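Local coordinates for protein Poly(A) RNA polymerase GLD2 (Rattus norvegicus, PDB 6LBK) that probably adds successive AMP units from ATP to the 3' ends of selected cytoplasmic mRNAs and single nucleotides to certain microRNAs, at residues A[284-296]-A[354-367]. The protein carries 1 engineered substitution. Numbering follows the deposited sequence.
Sequences GDLLLGFLKYYAT and FLKSWQRLKNKRDL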
ATOM      1  N   GLY A 284      -0.033 -15.791 -13.665  1.00 71.48           N
ATOM      2  CA  GLY A 284      -1.287 -15.607 -14.388  1.00 63.01           C
ATOM      3  C   GLY A 284      -2.437 -16.377 -13.765  1.00 63.68           C
ATOM      4  O   GLY A 284      -3.555 -15.858 -13.663  1.00 69.10           O
ATOM      5  N   ASP A 285      -2.163 -17.603 -13.290  1.00 73.48           N
ATOM      6  CA  ASP A 285      -3.137 -18.354 -12.496  1.00 80.97           C
ATOM      7  C   ASP A 285      -3.559 -17.572 -11.259  1.00 73.08           C
ATOM      8  O   ASP A 285      -4.752 -17.485 -10.944  1.00 76.47           O
ATOM      9  CB  ASP A 285      -2.565 -19.723 -12.090  1.00 96.88           C
ATOM     10  CG  ASP A 285      -2.508 -20.740 -13.263  1.00104.45           C
ATOM     11  OD1 ASP A 285      -3.264 -20.588 -14.254  1.00 98.11           O
ATOM     12  OD2 ASP A 285      -1.700 -21.704 -13.179  1.00106.72           O
ATOM     13  N   LEU A 286      -2.596 -16.947 -10.574  1.00 72.38           N
ATOM     14  CA  LEU A 286      -2.911 -16.218  -9.345  1.00 61.96           C
ATOM     15  C   LEU A 286      -3.644 -14.913  -9.617  1.00 53.33           C
ATOM     16  O   LEU A 286      -4.539 -14.543  -8.860  1.00 54.04           O
ATOM     17  CB  LEU A 286      -1.639 -15.962  -8.551  1.00 59.25           C
ATOM     18  CG  LEU A 286      -1.079 -17.232  -7.931  1.00 59.79           C
ATOM     19  CD1 LEU A 286       0.390 -17.003  -7.581  1.00 61.07           C
ATOM     20  CD2 LEU A 286      -1.908 -17.611  -6.706  1.00 58.68           C
ATOM     21  N   LEU A 287      -3.291 -14.193 -10.679  1.00 51.33           N
ATOM     22  CA  LEU A 287      -4.035 -12.972 -10.987  1.00 49.71           C
ATOM     23  C   LEU A 287      -5.481 -13.297 -11.371  1.00 52.54           C
ATOM     24  O   LEU A 287      -6.419 -12.597 -10.950  1.00 55.38           O
ATOM     25  CB  LEU A 287      -3.332 -12.170 -12.086  1.00 52.34           C
ATOM     26  CG  LEU A 287      -4.080 -10.940 -12.651  1.00 51.46           C
ATOM     27  CD1 LEU A 287      -4.337  -9.857 -11.634  1.00 44.98           C
ATOM     28  CD2 LEU A 287      -3.451 -10.382 -13.969  1.00 59.89           C
ATOM     29  N   LEU A 288      -5.688 -14.350 -12.179  1.00 59.98           N
ATOM     30  CA  LEU A 288      -7.052 -14.796 -12.457  1.00 58.26           C
ATOM     31  C   LEU A 288      -7.778 -15.153 -11.163  1.00 59.69           C
ATOM     32  O   LEU A 288      -8.903 -14.692 -10.930  1.00 60.59           O
ATOM     33  CB  LEU A 288      -7.041 -15.982 -13.426  1.00 64.93           C
ATOM     34  CG  LEU A 288      -7.581 -15.739 -14.831  1.00 66.04           C
ATOM     35  CD1 LEU A 288      -7.710 -17.049 -15.586  1.00 78.48           C
ATOM     36  CD2 LEU A 288      -8.902 -15.049 -14.761  1.00 62.58           C
ATOM     37  N   GLY A 289      -7.131 -15.939 -10.289  1.00 60.59           N
ATOM     38  CA  GLY A 289      -7.781 -16.336  -9.048  1.00 62.73           C
ATOM     39  C   GLY A 289      -8.098 -15.154  -8.147  1.00 60.42           C
ATOM     40  O   GLY A 289      -9.123 -15.129  -7.470  1.00 62.31           O
ATOM     41  N   PHE A 290      -7.222 -14.157  -8.118  1.00 58.35           N
ATOM     42  CA  PHE A 290      -7.489 -13.000  -7.272  1.00 59.74           C
ATOM     43  C   PHE A 290      -8.688 -12.222  -7.786  1.00 55.17           C
ATOM     44  O   PHE A 290      -9.494 -11.735  -6.993  1.00 55.95           O
ATOM     45  CB  PHE A 290      -6.251 -12.108  -7.160  1.00 51.59           C
ATOM     46  CG  PHE A 290      -6.547 -10.739  -6.648  1.00 53.46           C
ATOM     47  CD1 PHE A 290      -6.572 -10.478  -5.297  1.00 55.54           C
ATOM     48  CD2 PHE A 290      -6.819  -9.707  -7.535  1.00 53.21           C
ATOM     49  CE1 PHE A 290      -6.839  -9.211  -4.845  1.00 53.36           C
ATOM     50  CE2 PHE A 290      -7.096  -8.453  -7.098  1.00 50.18           C
ATOM     51  CZ  PHE A 290      -7.097  -8.195  -5.744  1.00 55.56           C
ATOM     52  N   LEU A 291      -8.797 -12.047  -9.105  1.00 56.36           N
ATOM     53  CA  LEU A 291      -9.988 -11.384  -9.635  1.00 55.71           C
ATOM     54  C   LEU A 291     -11.249 -12.204  -9.363  1.00 62.22           C
ATOM     55  O   LEU A 291     -12.284 -11.649  -8.961  1.00 71.36           O
ATOM     56  CB  LEU A 291      -9.809 -11.096 -11.120  1.00 60.83           C
ATOM     57  CG  LEU A 291      -8.738 -10.057 -11.496  1.00 59.13           C
ATOM     58  CD1 LEU A 291      -8.536 -10.081 -13.009  1.00 54.22           C
ATOM     59  CD2 LEU A 291      -9.115  -8.618 -11.032  1.00 49.57           C
ATOM     60  N   LYS A 292     -11.184 -13.528  -9.560  1.00 63.36           N
ATOM     61  CA  LYS A 292     -12.356 -14.374  -9.312  1.00 73.08           C
ATOM     62  C   LYS A 292     -12.772 -14.348  -7.843  1.00 72.68           C
ATOM     63  O   LYS A 292     -13.966 -14.270  -7.529  1.00 74.35           O
ATOM     64  CB  LYS A 292     -12.084 -15.818  -9.749  1.00 76.98           C
ATOM     65  CG  LYS A 292     -13.277 -16.777  -9.574  1.00 81.46           C
ATOM     66  CD  LYS A 292     -12.929 -18.231  -9.906  1.00 78.37           C
ATOM     67  CE  LYS A 292     -14.093 -19.105  -9.552  1.00 84.00           C
ATOM     68  NZ  LYS A 292     -14.174 -20.358 -10.409  1.00 95.59           N
ATOM     69  N   TYR A 293     -11.799 -14.380  -6.928  1.00 72.59           N
ATOM     70  CA  TYR A 293     -12.113 -14.538  -5.514  1.00 68.54           C
ATOM     71  C   TYR A 293     -12.971 -13.399  -5.019  1.00 67.06           C
ATOM     72  O   TYR A 293     -13.975 -13.613  -4.330  1.00 76.55           O
ATOM     73  CB  TYR A 293     -10.822 -14.651  -4.717  1.00 69.79           C
ATOM     74  CG  TYR A 293     -11.016 -14.739  -3.218  1.00 77.33           C
ATOM     75  CD1 TYR A 293     -11.517 -15.888  -2.619  1.00 71.95           C
ATOM     76  CD2 TYR A 293     -10.645 -13.662  -2.392  1.00 70.35           C
ATOM     77  CE1 TYR A 293     -11.676 -15.957  -1.250  1.00 79.87           C
ATOM     78  CE2 TYR A 293     -10.803 -13.722  -1.019  1.00 67.18           C
ATOM     79  CZ  TYR A 293     -11.315 -14.857  -0.444  1.00 71.40           C
ATOM     80  OH  TYR A 293     -11.459 -14.886   0.935  1.00 73.60           O
ATOM     81  N   TYR A 294     -12.576 -12.174  -5.331  1.00 63.48           N
ATOM     82  CA  TYR A 294     -13.325 -11.019  -4.890  1.00 63.21           C
ATOM     83  C   TYR A 294     -14.530 -10.742  -5.781  1.00 64.67           C
ATOM     84  O   TYR A 294     -15.496 -10.139  -5.312  1.00 71.65           O
ATOM     85  CB  TYR A 294     -12.376  -9.817  -4.802  1.00 71.65           C
ATOM     86  CG  TYR A 294     -11.409  -9.873  -3.619  1.00 65.99           C
ATOM     87  CD1 TYR A 294     -11.871  -9.854  -2.312  1.00 64.86           C
ATOM     88  CD2 TYR A 294     -10.027  -9.907  -3.818  1.00 67.21           C
ATOM     89  CE1 TYR A 294     -10.989  -9.886  -1.229  1.00 66.24           C
ATOM     90  CE2 TYR A 294      -9.138  -9.939  -2.735  1.00 55.77           C
ATOM     91  CZ  TYR A 294      -9.626  -9.918  -1.452  1.00 58.59           C
ATOM     92  OH  TYR A 294      -8.754  -9.981  -0.398  1.00 58.02           O
ATOM     93  N   ALA A 295     -14.515 -11.187  -7.047  1.00 82.40           N
ATOM     94  CA  ALA A 295     -15.686 -11.036  -7.908  1.00 83.39           C
ATOM     95  C   ALA A 295     -16.826 -11.967  -7.518  1.00 82.67           C
ATOM     96  O   ALA A 295     -17.992 -11.640  -7.760  1.00 92.59           O
ATOM     97  CB  ALA A 295     -15.303 -11.275  -9.367  1.00 88.32           C
ATOM     98  N   THR A 296     -16.528 -13.127  -6.962  1.00 76.30           N
ATOM     99  CA  THR A 296     -17.569 -14.141  -6.812  1.00 79.40           C
ATOM    100  C   THR A 296     -17.715 -14.710  -5.409  1.00 85.01           C
ATOM    101  O   THR A 296     -18.830 -15.045  -5.018  1.00 94.10           O
ATOM    102  CB  THR A 296     -17.293 -15.303  -7.781  1.00 82.72           C
ATOM    103  OG1 THR A 296     -16.195 -16.091  -7.302  1.00 81.54           O
ATOM    104  CG2 THR A 296     -17.003 -14.787  -9.186  1.00 79.82           C
ATOM    105  N   PHE A 354     -14.459  -5.956 -10.773  1.00 73.89           N
ATOM    106  CA  PHE A 354     -13.866  -7.264 -10.485  1.00 67.02           C
ATOM    107  C   PHE A 354     -14.489  -8.337 -11.367  1.00 69.14           C
ATOM    108  O   PHE A 354     -13.780  -9.110 -12.024  1.00 63.78           O
ATOM    109  CB  PHE A 354     -14.015  -7.631  -9.004  1.00 63.12           C
ATOM    110  CG  PHE A 354     -12.894  -7.114  -8.125  1.00 55.23           C
ATOM    111  CD1 PHE A 354     -11.735  -7.839  -7.978  1.00 47.39           C
ATOM    112  CD2 PHE A 354     -13.021  -5.920  -7.437  1.00 58.45           C
ATOM    113  CE1 PHE A 354     -10.692  -7.379  -7.188  1.00 51.03           C
ATOM    114  CE2 PHE A 354     -11.984  -5.458  -6.618  1.00 63.85           C
ATOM    115  CZ  PHE A 354     -10.816  -6.187  -6.491  1.00 51.49           C
ATOM    116  N   LEU A 355     -15.818  -8.358 -11.430  1.00 69.58           N
ATOM    117  CA  LEU A 355     -16.502  -9.366 -12.230  1.00 71.21           C
ATOM    118  C   LEU A 355     -16.062  -9.302 -13.688  1.00 74.61           C
ATOM    119  O   LEU A 355     -15.615 -10.305 -14.266  1.00 74.89           O
ATOM    120  CB  LEU A 355     -18.007  -9.165 -12.118  1.00 76.23           C
ATOM    121  CG  LEU A 355     -18.723 -10.340 -12.752  1.00 80.60           C
ATOM    122  CD1 LEU A 355     -18.359 -11.630 -12.018  1.00 76.68           C
ATOM    123  CD2 LEU A 355     -20.184 -10.070 -12.716  1.00 86.22           C
ATOM    124  N   LYS A 356     -16.161  -8.110 -14.286  1.00 77.61           N
ATOM    125  CA  LYS A 356     -15.826  -7.908 -15.690  1.00 81.85           C
ATOM    126  C   LYS A 356     -14.375  -8.276 -15.995  1.00 78.14           C
ATOM    127  O   LYS A 356     -14.096  -8.937 -17.008  1.00 81.11           O
ATOM    128  CB  LYS A 356     -16.093  -6.449 -16.065  1.00 88.16           C
ATOM    129  CG  LYS A 356     -15.410  -6.019 -17.350  1.00103.87           C
ATOM    130  CD  LYS A 356     -15.756  -4.593 -17.752  1.00114.56           C
ATOM    131  CE  LYS A 356     -14.669  -3.999 -18.657  1.00116.29           C
ATOM    132  NZ  LYS A 356     -13.427  -3.622 -17.915  1.00103.69           N
ATOM    133  N   SER A 357     -13.425  -7.818 -15.165  1.00 72.30           N
ATOM    134  CA  SER A 357     -12.029  -8.121 -15.449  1.00 74.46           C
ATOM    135  C   SER A 357     -11.758  -9.611 -15.315  1.00 69.58           C
ATOM    136  O   SER A 357     -11.026 -10.181 -16.139  1.00 68.32           O
ATOM    137  CB  SER A 357     -11.091  -7.297 -14.551  1.00 63.97           C
ATOM    138  OG  SER A 357     -11.204  -5.920 -14.859  1.00 66.53           O
ATOM    139  N   TRP A 358     -12.344 -10.269 -14.307  1.00 65.00           N
ATOM    140  CA  TRP A 358     -12.196 -11.716 -14.252  1.00 64.21           C
ATOM    141  C   TRP A 358     -12.774 -12.376 -15.507  1.00 74.11           C
ATOM    142  O   TRP A 358     -12.201 -13.354 -16.001  1.00 75.40           O
ATOM    143  CB  TRP A 358     -12.836 -12.302 -12.985  1.00 65.03           C
ATOM    144  CG  TRP A 358     -12.977 -13.816 -13.092  1.00 67.66           C
ATOM    145  CD1 TRP A 358     -11.965 -14.742 -13.052  1.00 63.05           C
ATOM    146  CD2 TRP A 358     -14.187 -14.558 -13.263  1.00 71.29           C
ATOM    147  NE1 TRP A 358     -12.475 -16.008 -13.191  1.00 74.52           N
ATOM    148  CE2 TRP A 358     -13.838 -15.925 -13.324  1.00 77.03           C
ATOM    149  CE3 TRP A 358     -15.535 -14.201 -13.369  1.00 93.74           C
ATOM    150  CZ2 TRP A 358     -14.791 -16.940 -13.496  1.00 80.48           C
ATOM    151  CZ3 TRP A 358     -16.490 -15.219 -13.554  1.00 98.07           C
ATOM    152  CH2 TRP A 358     -16.107 -16.567 -13.617  1.00 88.42           C
ATOM    153  N   GLN A 359     -13.837 -11.807 -16.089  1.00 76.14           N
ATOM    154  CA  GLN A 359     -14.427 -12.412 -17.288  1.00 83.22           C
ATOM    155  C   GLN A 359     -13.524 -12.258 -18.519  1.00 86.88           C
ATOM    156  O   GLN A 359     -13.197 -13.252 -19.199  1.00 88.42           O
ATOM    157  CB  GLN A 359     -15.821 -11.820 -17.567  1.00 89.02           C
ATOM    158  CG  GLN A 359     -16.970 -12.613 -16.979  1.00 90.70           C
ATOM    159  CD  GLN A 359     -18.334 -12.150 -17.493  1.00 99.42           C
ATOM    160  OE1 GLN A 359     -18.803 -11.058 -17.166  1.00104.83           O
ATOM    161  NE2 GLN A 359     -18.947 -12.960 -18.342  1.00104.67           N
ATOM    162  N   ARG A 360     -13.102 -11.017 -18.811  1.00 87.37           N
ATOM    163  CA  ARG A 360     -12.243 -10.784 -19.972  1.00 88.69           C
ATOM    164  C   ARG A 360     -10.941 -11.559 -19.849  1.00 84.44           C
ATOM    165  O   ARG A 360     -10.437 -12.095 -20.840  1.00 88.11           O
ATOM    166  CB  ARG A 360     -11.910  -9.298 -20.178  1.00 88.85           C
ATOM    167  CG  ARG A 360     -13.044  -8.348 -20.535  1.00 94.25           C
ATOM    168  CD  ARG A 360     -12.557  -6.881 -20.636  1.00 93.96           C
ATOM    169  NE  ARG A 360     -13.005  -6.270 -21.897  1.00110.47           N
ATOM    170  CZ  ARG A 360     -12.233  -6.031 -22.961  1.00113.04           C
ATOM    171  NH1 ARG A 360     -10.937  -6.317 -22.931  1.00116.06           N
ATOM    172  NH2 ARG A 360     -12.754  -5.477 -24.054  1.00113.64           N
ATOM    173  N   LEU A 361     -10.375 -11.631 -18.640  1.00 84.28           N
ATOM    174  CA  LEU A 361      -9.119 -12.355 -18.460  1.00 82.18           C
ATOM    175  C   LEU A 361      -9.324 -13.861 -18.602  1.00 74.97           C
ATOM    176  O   LEU A 361      -8.494 -14.548 -19.206  1.00 76.14           O
ATOM    177  CB  LEU A 361      -8.494 -11.998 -17.103  1.00 65.90           C
ATOM    178  CG  LEU A 361      -6.983 -12.220 -17.089  1.00 68.96           C
ATOM    179  CD1 LEU A 361      -6.301 -11.410 -18.209  1.00 70.64           C
ATOM    180  CD2 LEU A 361      -6.385 -11.883 -15.749  1.00 65.19           C
ATOM    181  N   LYS A 362     -10.428 -14.393 -18.064  1.00 75.64           N
ATOM    182  CA  LYS A 362     -10.694 -15.813 -18.203  1.00 77.97           C
ATOM    183  C   LYS A 362     -10.713 -16.192 -19.663  1.00 85.37           C
ATOM    184  O   LYS A 362     -10.070 -17.168 -20.071  1.00 88.02           O
ATOM    185  CB  LYS A 362     -12.031 -16.162 -17.554  1.00 79.09           C
ATOM    186  CG  LYS A 362     -12.201 -17.646 -17.233  1.00 84.59           C
ATOM    187  CD  LYS A 362     -13.675 -18.012 -17.030  1.00 89.92           C
ATOM    188  CE  LYS A 362     -13.857 -19.446 -16.555  1.00 84.00           C
ATOM    189  NZ  LYS A 362     -15.299 -19.875 -16.584  1.00 91.27           N
ATOM    190  N   ASN A 363     -11.395 -15.379 -20.480  1.00 96.63           N
ATOM    191  CA  ASN A 363     -11.583 -15.733 -21.886  1.00 99.54           C
ATOM    192  C   ASN A 363     -10.301 -15.548 -22.693  1.00104.28           C
ATOM    193  O   ASN A 363      -9.857 -16.468 -23.391  1.00114.00           O
ATOM    194  CB  ASN A 363     -12.733 -14.904 -22.454  1.00107.39           C
ATOM    195  CG  ASN A 363     -14.052 -15.212 -21.763  1.00112.61           C
ATOM    196  OD1 ASN A 363     -14.320 -16.366 -21.408  1.00118.23           O
ATOM    197  ND2 ASN A 363     -14.857 -14.177 -21.517  1.00108.70           N
ATOM    198  N   LYS A 364      -9.691 -14.363 -22.616  1.00102.96           N
ATOM    199  CA  LYS A 364      -8.424 -14.061 -23.285  1.00103.48           C
ATOM    200  C   LYS A 364      -7.336 -13.820 -22.236  1.00102.64           C
ATOM    201  O   LYS A 364      -7.234 -12.723 -21.680  1.00104.58           O
ATOM    202  CB  LYS A 364      -8.588 -12.879 -24.241  1.00102.25           C
ATOM    203  CG  LYS A 364      -8.989 -13.339 -25.613  1.00115.16           C
ATOM    204  CD  LYS A 364      -9.491 -12.263 -26.570  1.00124.44           C
ATOM    205  CE  LYS A 364     -10.196 -12.967 -27.752  1.00128.83           C
ATOM    206  NZ  LYS A 364     -11.177 -12.130 -28.471  1.00136.14           N
ATOM    207  N   ARG A 365      -6.504 -14.843 -21.984  1.00108.66           N
ATOM    208  CA  ARG A 365      -5.427 -14.783 -20.989  1.00 98.70           C
ATOM    209  C   ARG A 365      -4.246 -13.928 -21.448  1.00 91.92           C
ATOM    210  O   ARG A 365      -3.117 -14.417 -21.567  1.00 94.94           O
ATOM    211  CB  ARG A 365      -4.980 -16.193 -20.595  1.00 98.62           C
ATOM    212  CG  ARG A 365      -6.017 -16.797 -19.688  1.00103.78           C
ATOM    213  CD  ARG A 365      -5.611 -18.039 -18.954  1.00109.83           C
ATOM    214  NE  ARG A 365      -6.822 -18.625 -18.379  1.00122.53           N
ATOM    215  CZ  ARG A 365      -6.857 -19.711 -17.616  1.00129.33           C
ATOM    216  NH1 ARG A 365      -5.731 -20.353 -17.319  1.00130.95           N
ATOM    217  NH2 ARG A 365      -8.021 -20.153 -17.149  1.00129.05           N
ATOM    218  N   ASP A 366      -4.551 -12.689 -21.829  1.00 86.28           N
ATOM    219  CA  ASP A 366      -3.592 -11.640 -22.153  1.00 83.17           C
ATOM    220  C   ASP A 366      -3.817 -10.500 -21.169  1.00 75.15           C
ATOM    221  O   ASP A 366      -4.969 -10.148 -20.883  1.00 75.79           O
ATOM    222  CB  ASP A 366      -3.793 -11.186 -23.619  1.00 89.60           C
ATOM    223  CG  ASP A 366      -2.708 -10.233 -24.114  1.00 91.71           C
ATOM    224  OD1 ASP A 366      -2.228  -9.390 -23.322  1.00 88.72           O
ATOM    225  OD2 ASP A 366      -2.342 -10.325 -25.304  1.00 95.18           O
ATOM    226  N   LEU A 367      -2.721  -9.952 -20.617  1.00 82.49           N
ATOM    227  CA  LEU A 367      -2.832  -8.828 -19.683  1.00 71.13           C
ATOM    228  C   LEU A 367      -3.468  -7.615 -20.342  1.00 75.20           C
ATOM    229  O   LEU A 367      -3.985  -6.745 -19.642  1.00 81.59           O
ATOM    230  CB  LEU A 367      -1.468  -8.462 -19.095  1.00 70.59           C
ATOM    231  CG  LEU A 367      -1.487  -7.511 -17.887  1.00 62.75           C
ATOM    232  CD1 LEU A 367      -2.141  -8.148 -16.699  1.00 54.11           C
ATOM    233  CD2 LEU A 367      -0.100  -7.125 -17.529  1.00 67.36           C
TER
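Helices 284-296 and 354-363 run roughly antiparallel, their axes at 142° and 8.3 Å apart at closest approach, with L291 facing W358 and A295 facing L355. The small methyl of A295 lets the backbones close in, its CB lying 3.6 Å from L355 N. Such interfaces illustrate knobs-into-holes packing, here in both directions: L291 enters the hole formed by F354, S357, W358 and L361, while F354 fills that of F290, L291, Y294 and A295. The F354 ring has Y294 CB over one face, 4.1 Å from its centroid, and F290 CE2 at its edge. Y294 also turns its own ring edge toward the F354 face in an offset edge-to-face pair, and its OH is hydrogen-bonded to M232 O. This aromatic cluster and the neighbouring leucines join the PAP-associated region to the long C-terminal helix in the helical part of this Cid1-type nucleotidyltransferase; F290 also packs on I207 of helix 200-213 and V233 of helix 226-239. With chi1 at 166°, W358 swings CG away from its backbone N, putting one indole face under K292 CB and CG. K292 CB sits 3.7 Å from the five-membered ring centroid, a CH-pi contact. L288 CD2 meets W358 CD1 at 3.5 Å. A serine in place of this tryptophan would probably leave the K292 methylenes without their aromatic platform and L288 CD2 without one wall. Farther along, L287 CD2 touches L361 CD2 at 3.7 Å and also reaches L367. R365, past the end of helix 354-363, brings one guanidinium face against L288 CD1; its NH1 forms a long salt bridge, 3.9 Å, with D285 OD1, though no N-H points at that oxygen.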